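PDB 2X5N: 26S proteasome regulatory subunit rpn10 from Schizosaccharomyces pombe, which protects ubiquitin chains against disassembly by deubiquitinating enzymes and thereby promotes degradation of proteins by the proteasome. Local coordinates for residues A[100-103]-A[104-107]. Residues are numbered along the deposited sequence; the frame is centred on the assembly and turned at random. Where two conformers were deposited one is given.
With SO4 (sulfate ion), chain B.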
loop_
_atom_site.group_PDB
_atom_site.type_symbol
_atom_site.label_atom_id
_atom_site.label_comp_id
_atom_site.label_asym_id
_atom_site.label_seq_id
_atom_site.Cartn_x
_atom_site.Cartn_y
_atom_site.Cartn_z
ATOM N N ARG A 100 -4.005 -12.620 -11.009
ATOM C CA ARG A 100 -4.546 -13.385 -9.889
ATOM C C ARG A 100 -5.225 -14.634 -10.418
ATOM O O ARG A 100 -5.958 -14.587 -11.406
ATOM C CB ARG A 100 -5.508 -12.530 -9.053
ATOM C CG ARG A 100 -6.876 -12.274 -9.663
ATOM C CD ARG A 100 -7.564 -11.113 -8.930
ATOM N NE ARG A 100 -8.917 -10.883 -9.428
ATOM C CZ ARG A 100 -9.200 -10.310 -10.588
ATOM N NH1 ARG A 100 -8.222 -9.846 -11.355
ATOM N NH2 ARG A 100 -10.461 -10.183 -10.971
ATOM N N GLU A 101 -4.980 -15.763 -9.777
ATOM C CA GLU A 101 -5.543 -17.003 -10.263
ATOM C C GLU A 101 -7.052 -17.015 -10.055
ATOM O O GLU A 101 -7.801 -17.329 -10.980
ATOM C CB GLU A 101 -4.891 -18.192 -9.567
ATOM C CG GLU A 101 -5.592 -19.509 -9.796
ATOM C CD GLU A 101 -5.716 -19.870 -11.254
ATOM O OE1 GLU A 101 -6.802 -20.357 -11.650
ATOM O OE2 GLU A 101 -4.733 -19.673 -12.003
ATOM N N ASN A 102 -7.496 -16.647 -8.853
ATOM C CA ASN A 102 -8.922 -16.642 -8.529
ATOM C C ASN A 102 -9.525 -15.296 -8.899
ATOM O O ASN A 102 -9.422 -14.320 -8.140
ATOM C CB ASN A 102 -9.116 -16.951 -7.041
ATOM C CG ASN A 102 -10.569 -16.929 -6.622
ATOM O OD1 ASN A 102 -11.462 -16.724 -7.445
ATOM N ND2 ASN A 102 -10.819 -17.112 -5.329
ATOM N N LYS A 103 -10.129 -15.233 -10.078
ATOM C CA LYS A 103 -10.597 -13.961 -10.587
ATOM C C LYS A 103 -11.918 -13.501 -9.991
ATOM O O LYS A 103 -12.369 -12.395 -10.262
ATOM C CB LYS A 103 -10.582 -13.980 -12.108
ATOM C CG LYS A 103 -9.116 -13.949 -12.576
ATOM C CD LYS A 103 -8.925 -13.992 -14.059
ATOM C CE LYS A 103 -7.433 -13.895 -14.413
ATOM N NZ LYS A 103 -6.772 -15.117 -13.996
ATOM N N ILE A 104 -12.525 -14.323 -9.136
ATOM C CA ILE A 104 -13.671 -13.853 -8.360
ATOM C C ILE A 104 -13.222 -12.803 -7.349
ATOM O O ILE A 104 -14.001 -11.941 -6.966
ATOM C CB ILE A 104 -14.440 -14.979 -7.618
ATOM C CG1 ILE A 104 -14.750 -16.149 -8.558
ATOM C CG2 ILE A 104 -15.733 -14.414 -7.024
ATOM C CD1 ILE A 104 -15.571 -17.252 -7.929
ATOM N N GLN A 105 -11.968 -12.869 -6.928
ATOM C CA GLN A 105 -11.459 -11.846 -6.021
ATOM C C GLN A 105 -11.581 -10.443 -6.605
ATOM O O GLN A 105 -11.170 -10.190 -7.725
ATOM C CB GLN A 105 -9.980 -12.116 -5.731
ATOM C CG GLN A 105 -9.668 -13.270 -4.795
ATOM C CD GLN A 105 -8.191 -13.491 -4.721
ATOM O OE1 GLN A 105 -7.529 -13.714 -5.737
ATOM N NE2 GLN A 105 -7.640 -13.276 -3.552
ATOM N N ARG A 106 -12.107 -9.539 -5.791
ATOM C CA ARG A 106 -12.024 -8.118 -6.051
ATOM C C ARG A 106 -10.567 -7.689 -6.045
ATOM O O ARG A 106 -9.700 -8.416 -5.562
ATOM C CB ARG A 106 -12.789 -7.351 -4.973
ATOM C CG ARG A 106 -14.274 -7.724 -4.847
ATOM C CD ARG A 106 -14.808 -7.243 -3.518
ATOM N NE ARG A 106 -16.181 -7.657 -3.205
ATOM C CZ ARG A 106 -17.265 -6.994 -3.583
ATOM N NH1 ARG A 106 -17.152 -5.911 -4.343
ATOM N NH2 ARG A 106 -18.464 -7.429 -3.224
ATOM N N GLN A 107 -10.299 -6.498 -6.563
ATOM C CA GLN A 107 -8.933 -6.015 -6.694
ATOM C C GLN A 107 -8.693 -4.796 -5.820
ATOM O O GLN A 107 -9.470 -3.840 -5.840
ATOM C CB GLN A 107 -8.642 -5.671 -8.146
ATOM C CG GLN A 107 -8.848 -6.851 -9.120
ATOM C CD GLN A 107 -8.516 -6.443 -10.536
ATOM O OE1 GLN A 107 -7.360 -6.282 -10.863
ATOM N NE2 GLN A 107 -9.521 -6.246 -11.364
HETATM S S SO4 B . -17.741 -10.524 -1.033
HETATM O O1 SO4 B . -18.686 -9.419 -1.192
HETATM O O2 SO4 B . -17.507 -10.776 0.401
HETATM O O3 SO4 B . -18.346 -11.697 -1.648
HETATM O O4 SO4 B . -16.540 -10.166 -1.729
HETATM O O HOH W 1 -5.594 -15.535 -6.688
#
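Arg100 reaches across to Gln105 and Gln107, and it is the side chain to trace. Its CB lies 4.1 Å from Gln105 OE1, and from CG the chain runs extended, bringing CD to 3.9 Å from Gln105 O as the two side chains pass each other in opposite directions. Arg100 NE then donates to the backbone carbonyl of Gln105, 2.9 Å from NE to O, although the oxygen sits 31° out of the guanidinium plane. NH2 adds weak bonds to Gln105 O and Lys103 O, while NH1 is hydrogen-bonded to Leu97 O in the last turn of helix 86-98. The flat tip is sandwiched: CG of Gln107 lies over one face and CG of Lys103 over the other, and the Gln107 amide stacks only 11° from parallel, with its CD 3.5 Å from Arg100 NH1. The contact spans the loop after helix 86-98 and the start of strand 106-113, a central strand of the von Willebrand factor A sheet; within the loop a type I beta turn runs from Asn102 to Gln105. Gln105 N closes it on Asn102 O. With CG anti to its own backbone N, Asn102 places OD1 to accept a hydrogen bond from Ile104 N at 3.1 Å, the donor standing 40° out of the amide plane. Water 1 bridges Asn102 N and Gln105 OE1. Beyond the guanidinium face it covers, Lys103 bends at its last torsion, and its NZ donates to Arg100 O at 2.8 Å.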